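PDB 2QV5: uncharacterized protein Atu2773 from Agrobacterium tumefaciens, which is of unknown function but belongs to the divergent polysaccharide deacetylase family, so it may act on a carbohydrate substrate. Local coordinates for residues 57-63 with 80-85; 16-21 with 124-128. One frame throughout, in Å; residues are numbered along the deposited sequence. Where two conformers were deposited one is given.

Contact 1 (57-63 with 80-85); sequences VTLGFAA and HEILLQ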
loop_
_atom_site.group_PDB
_atom_site.type_symbol
_atom_site.label_atom_id
_atom_site.label_comp_id
_atom_site.label_asym_id
_atom_site.label_seq_id
_atom_site.Cartn_x
_atom_site.Cartn_y
_atom_site.Cartn_z
ATOM N N VAL A 57 -10.391 0.797 5.988
ATOM C CA VAL A 57 -9.745 0.434 4.734
ATOM C C VAL A 57 -8.571 1.376 4.493
ATOM O O VAL A 57 -8.719 2.609 4.490
ATOM C CB VAL A 57 -10.755 0.456 3.564
ATOM C CG1 VAL A 57 -10.072 0.165 2.212
ATOM C CG2 VAL A 57 -11.868 -0.556 3.815
ATOM N N THR A 58 -7.398 0.787 4.296
ATOM C CA THR A 58 -6.174 1.537 4.026
ATOM C C THR A 58 -6.221 2.018 2.575
ATOM O O THR A 58 -6.655 1.279 1.695
ATOM C CB THR A 58 -4.944 0.644 4.281
ATOM O OG1 THR A 58 -4.952 0.239 5.655
ATOM C CG2 THR A 58 -3.623 1.363 3.963
ATOM N N LEU A 59 -5.797 3.256 2.330
ATOM C CA LEU A 59 -5.829 3.795 0.962
ATOM C C LEU A 59 -4.435 4.013 0.378
ATOM O O LEU A 59 -3.565 4.600 1.019
ATOM C CB LEU A 59 -6.675 5.081 0.904
ATOM C CG LEU A 59 -8.115 4.969 1.451
ATOM C CD1 LEU A 59 -8.791 6.331 1.444
ATOM C CD2 LEU A 59 -8.959 3.975 0.688
ATOM N N GLY A 60 -4.219 3.527 -0.841
ATOM C CA GLY A 60 -2.954 3.736 -1.537
ATOM C C GLY A 60 -3.071 4.909 -2.492
ATOM O O GLY A 60 -4.008 4.962 -3.306
ATOM N N PHE A 61 -2.145 5.859 -2.372
ATOM C CA PHE A 61 -2.175 7.072 -3.195
ATOM C C PHE A 61 -1.153 6.939 -4.311
ATOM O O PHE A 61 -0.006 6.596 -4.061
ATOM C CB PHE A 61 -1.876 8.312 -2.338
ATOM C CG PHE A 61 -3.074 8.833 -1.621
ATOM C CD1 PHE A 61 -3.757 8.036 -0.705
ATOM C CD2 PHE A 61 -3.550 10.101 -1.884
ATOM C CE1 PHE A 61 -4.887 8.489 -0.056
ATOM C CE2 PHE A 61 -4.674 10.565 -1.232
ATOM C CZ PHE A 61 -5.344 9.756 -0.307
ATOM N N ALA A 62 -1.582 7.195 -5.544
ATOM C CA ALA A 62 -0.694 7.073 -6.690
ATOM C C ALA A 62 0.194 8.297 -6.745
ATOM O O ALA A 62 -0.296 9.425 -6.714
ATOM C CB ALA A 62 -1.490 6.956 -7.949
ATOM N N ALA A 63 1.504 8.083 -6.829
ATOM C CA ALA A 63 2.451 9.208 -6.802
ATOM C C ALA A 63 2.263 10.123 -8.020
ATOM O O ALA A 63 2.378 11.334 -7.905
ATOM C CB ALA A 63 3.876 8.707 -6.709
ATOM N N HIS A 80 -8.793 7.265 7.650
ATOM C CA HIS A 80 -8.046 6.216 6.935
ATOM C C HIS A 80 -6.542 6.278 7.212
ATOM O O HIS A 80 -5.974 7.375 7.298
ATOM C CB HIS A 80 -8.212 6.329 5.420
ATOM C CG HIS A 80 -9.614 6.166 4.938
ATOM N ND1 HIS A 80 -10.161 4.938 4.621
ATOM C CD2 HIS A 80 -10.572 7.085 4.678
ATOM C CE1 HIS A 80 -11.399 5.110 4.189
ATOM N NE2 HIS A 80 -11.676 6.403 4.222
ATOM N N GLU A 81 -5.917 5.104 7.341
ATOM C CA GLU A 81 -4.466 4.979 7.158
ATOM C C GLU A 81 -4.158 5.077 5.667
ATOM O O GLU A 81 -4.912 4.588 4.828
ATOM C CB GLU A 81 -3.949 3.647 7.691
ATOM C CG GLU A 81 -2.466 3.660 8.020
ATOM C CD GLU A 81 -1.993 2.367 8.645
ATOM O OE1 GLU A 81 -2.432 2.069 9.783
ATOM O OE2 GLU A 81 -1.168 1.668 8.000
ATOM N N ILE A 82 -3.045 5.720 5.330
ATOM C CA ILE A 82 -2.670 5.996 3.938
ATOM C C ILE A 82 -1.311 5.366 3.606
ATOM O O ILE A 82 -0.415 5.411 4.444
ATOM C CB ILE A 82 -2.642 7.546 3.697
ATOM C CG1 ILE A 82 -4.011 8.069 3.256
ATOM C CG2 ILE A 82 -1.651 7.960 2.613
ATOM C CD1 ILE A 82 -5.043 8.175 4.318
ATOM N N LEU A 83 -1.162 4.820 2.396
ATOM C CA LEU A 83 0.141 4.381 1.855
ATOM C C LEU A 83 0.461 5.155 0.577
ATOM O O LEU A 83 -0.452 5.534 -0.167
ATOM C CB LEU A 83 0.132 2.886 1.548
ATOM C CG LEU A 83 -0.019 1.915 2.722
ATOM C CD1 LEU A 83 -0.047 0.492 2.253
ATOM C CD2 LEU A 83 1.103 2.088 3.731
ATOM N N LEU A 84 1.749 5.390 0.326
ATOM C CA LEU A 84 2.193 5.989 -0.931
ATOM C C LEU A 84 2.594 4.910 -1.943
ATOM O O LEU A 84 3.452 4.098 -1.653
ATOM C CB LEU A 84 3.397 6.896 -0.677
ATOM C CG LEU A 84 3.974 7.651 -1.879
ATOM C CD1 LEU A 84 2.914 8.532 -2.570
ATOM C CD2 LEU A 84 5.141 8.466 -1.401
ATOM N N GLN A 85 1.987 4.915 -3.126
ATOM C CA GLN A 85 2.380 3.959 -4.178
ATOM C C GLN A 85 3.514 4.501 -5.037
ATOM O O GLN A 85 3.372 5.545 -5.677
ATOM C CB GLN A 85 1.214 3.601 -5.084
ATOM C CG GLN A 85 0.199 2.695 -4.474
ATOM C CD GLN A 85 -1.051 2.559 -5.328
ATOM O OE1 GLN A 85 -1.814 3.508 -5.482
ATOM N NE2 GLN A 85 -1.268 1.368 -5.874
#

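Contact 2 (16-21 with 124-128); sequences PMEQYA and TNYTG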
loop_
_atom_site.group_PDB
_atom_site.type_symbol
_atom_site.label_atom_id
_atom_site.label_comp_id
_atom_site.label_asym_id
_atom_site.label_seq_id
_atom_site.Cartn_x
_atom_site.Cartn_y
_atom_site.Cartn_z
ATOM N N PRO A 16 7.037 7.411 11.320
ATOM C CA PRO A 16 5.800 7.638 10.554
ATOM C C PRO A 16 4.803 6.484 10.635
ATOM O O PRO A 16 3.601 6.718 10.778
ATOM C CB PRO A 16 6.301 7.808 9.121
ATOM C CG PRO A 16 7.670 8.368 9.273
ATOM C CD PRO A 16 8.239 7.772 10.542
ATOM N N MET A 17 5.303 5.249 10.613
ATOM C CA MET A 17 4.437 4.071 10.694
ATOM C C MET A 17 3.685 3.908 12.037
ATOM O O MET A 17 2.706 3.183 12.088
ATOM C CB MET A 17 5.217 2.800 10.348
ATOM C CG MET A 17 6.322 2.398 11.318
ATOM S SD MET A 17 7.135 0.890 10.689
ATOM C CE MET A 17 5.844 -0.272 10.801
ATOM N N GLU A 18 4.174 4.571 13.096
ATOM C CA GLU A 18 3.487 4.687 14.389
ATOM C C GLU A 18 2.625 5.956 14.443
ATOM O O GLU A 18 1.460 5.917 14.853
ATOM C CB GLU A 18 4.508 4.719 15.536
ATOM C CG GLU A 18 5.289 3.429 15.728
ATOM C CD GLU A 18 6.548 3.594 16.595
ATOM O OE1 GLU A 18 7.266 4.612 16.444
ATOM O OE2 GLU A 18 6.829 2.681 17.406
ATOM N N GLN A 19 3.206 7.074 14.023
ATOM C CA GLN A 19 2.567 8.388 14.120
ATOM C C GLN A 19 1.245 8.481 13.335
ATOM O O GLN A 19 0.278 9.076 13.807
ATOM C CB GLN A 19 3.559 9.460 13.650
ATOM C CG GLN A 19 3.244 10.847 14.149
ATOM C CD GLN A 19 4.247 11.894 13.695
ATOM O OE1 GLN A 19 5.386 11.575 13.337
ATOM N NE2 GLN A 19 3.823 13.160 13.709
ATOM N N TYR A 20 1.202 7.858 12.161
ATOM C CA TYR A 20 0.047 7.963 11.262
ATOM C C TYR A 20 -0.737 6.663 11.139
ATOM O O TYR A 20 -1.565 6.508 10.239
ATOM C CB TYR A 20 0.500 8.454 9.882
ATOM C CG TYR A 20 1.351 9.688 10.005
ATOM C CD1 TYR A 20 0.838 10.853 10.569
ATOM C CD2 TYR A 20 2.680 9.688 9.570
ATOM C CE1 TYR A 20 1.628 11.989 10.712
ATOM C CE2 TYR A 20 3.476 10.811 9.704
ATOM C CZ TYR A 20 2.945 11.961 10.267
ATOM O OH TYR A 20 3.734 13.077 10.384
ATOM N N ALA A 21 -0.438 5.720 12.026
ATOM C CA ALA A 21 -1.192 4.475 12.123
ATOM C C ALA A 21 -2.648 4.729 12.520
ATOM O O ALA A 21 -2.928 5.565 13.372
ATOM C CB ALA A 21 -0.529 3.563 13.133
ATOM N N THR A 124 1.802 13.711 2.637
ATOM C CA THR A 124 2.373 13.491 3.958
ATOM C C THR A 124 1.431 12.563 4.708
ATOM O O THR A 124 0.374 12.213 4.190
ATOM C CB THR A 124 2.632 14.824 4.715
ATOM O OG1 THR A 124 3.223 14.555 5.998
ATOM C CG2 THR A 124 1.353 15.612 4.905
ATOM N N ASN A 125 1.846 12.154 5.907
ATOM C CA ASN A 125 1.014 11.420 6.848
ATOM C C ASN A 125 0.660 10.006 6.404
ATOM O O ASN A 125 -0.423 9.485 6.699
ATOM C CB ASN A 125 -0.204 12.255 7.278
ATOM C CG ASN A 125 0.200 13.497 8.077
ATOM O OD1 ASN A 125 1.281 14.070 7.884
ATOM N ND2 ASN A 125 -0.646 13.893 8.994
ATOM N N TYR A 126 1.602 9.394 5.691
ATOM C CA TYR A 126 1.478 8.000 5.270
ATOM C C TYR A 126 2.391 7.114 6.120
ATOM O O TYR A 126 3.400 7.584 6.624
ATOM C CB TYR A 126 1.734 7.826 3.764
ATOM C CG TYR A 126 3.038 8.390 3.242
ATOM C CD1 TYR A 126 4.174 7.583 3.121
ATOM C CD2 TYR A 126 3.129 9.718 2.841
ATOM C CE1 TYR A 126 5.369 8.103 2.628
ATOM C CE2 TYR A 126 4.308 10.246 2.355
ATOM C CZ TYR A 126 5.423 9.428 2.249
ATOM O OH TYR A 126 6.584 9.956 1.752
ATOM N N THR A 127 1.996 5.851 6.310
ATOM C CA THR A 127 2.710 4.947 7.213
ATOM C C THR A 127 3.752 4.173 6.467
ATOM O O THR A 127 4.657 3.607 7.064
ATOM C CB THR A 127 1.783 3.907 7.892
ATOM O OG1 THR A 127 0.945 3.279 6.904
ATOM C CG2 THR A 127 0.938 4.560 8.958
ATOM N N GLY A 128 3.602 4.096 5.153
ATOM C CA GLY A 128 4.543 3.314 4.400
ATOM C C GLY A 128 4.354 3.454 2.922
ATOM O O GLY A 128 3.513 4.236 2.463
HETATM O O HOH W 1 -1.581 6.998 7.501
#

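Contact 1 (57-63 with 80-85)
Main-chain hydrogen bonds define this contact as a parallel beta pair. From strand 58-62, Leu59 N donates to Glu81 O (3.0 Å) and Phe61 N to Leu83 O (2.8 Å); in return Leu83 N donates to Leu59 O (2.8 Å) and Gln85 N to Phe61 O (2.8 Å). All four bonds have N-H...O angles of 164-171°, and the alternation lets residues 59 and 61 bracket Leu83. A longer, weak bond from Ala63 N to Gln85 O (3.4 Å, 139°) follows where the first strand has ended. Carbonyls of this ladder also receive CA-H...O contacts, as Leu83 O does from Gly60 CA (3.4 Å). The strand axes approach to 4.5 Å at -29°, the twist expected of neighbouring strands.

At the other end a side chain extends the polar ladder: His80 ND1 donates to Val57 O (2.7 Å, 167°). The same imidazole receives Leu59 CD1 over its face, 3.6 Å from the ring centroid and 12° off the normal, a CH-pi contact.

Apolar packing lies on the face carrying Leu59, Phe61, Ile82 and Leu84, where Phe61 CE1 meets Ile82 CG1 at 3.5 Å. On the opposite face are Ala62, Leu83 and Gln85, whose OE1 accepts a bond from Gly38 N.

Helix 68-78 connects the two strands as a beta-alpha-beta crossover and covers the face of Leu59, Phe61 and Ile82: Ala75 touches Leu59 and Ile82, while Trp71 touches Phe61. Strand 30-39 hydrogen-bonds to the far edge of 58-62, and Leu83 reaches Leu157 and Leu159 of strand 157-160.

Contact 2 (16-21 with 124-128)
Thr124 opens the segment with a hydrogen bond from its OG1 to Asn125 OD1 (2.8 Å). Asn125 has positive phi (68°, psi 33°), a left-handed backbone conformation, and its CA lies over the face of the Tyr20 ring, 3.5 Å from the centroid and 9° off the normal, a CH-pi contact. Its side chain also meets the ring, with CG 3.4 Å from Tyr20 CE1. A water bridges the backbones beside this CH-pi contact, donating to Asn125 O (2.9 Å) and to Tyr20 O (2.8 Å).

Tyr126 offers mainly its carbonyl, with O 3.8 Å from Pro16 CB and 3.7 Å from Tyr20 CD2. Its CA-to-CB bond points away, and the ring packs on Ile82 and Leu84. The segment leads from helix 109-120 into strand 128-131 of a closed, all-parallel beta/alpha barrel, consistent with the deformed barrel of polysaccharide deacetylases, and the N-terminal helix 16-19 packs against this approach.

At Thr127 the backbones come closest, its CA 4.0 Å from Met17 CA. Its CG2 lies 3.4 Å from Tyr20 O and 3.6 Å from Ala21 N, at the helix exit, whereas Thr127 OG1 bonds to Glu81. Met17 CB rests 3.4 Å from Thr127 O.

In the fold
Contact 2 brings together segments 103 residues apart, and both segments of contact 1 fall in the intervening chain, so the order is 16-21, 57-63, 80-85, 124-128. The centres lie about 10 Å apart, and residues of the two contacts touch. Strand 82-88 is the shared element: it pairs with 58-62 in contact 1 and with 128-131, the strand entered from contact 2. Leu84 N lies 3.0 Å from Gly128 O, a probable hydrogen bond, and Glu81 OE2 lies 2.9 Å from Thr127 OG1, another probable one. Contact 1 therefore joins two neighbouring strands of the closed barrel wall, while contact 2 sets the N-terminal segment against the entry to the next strand.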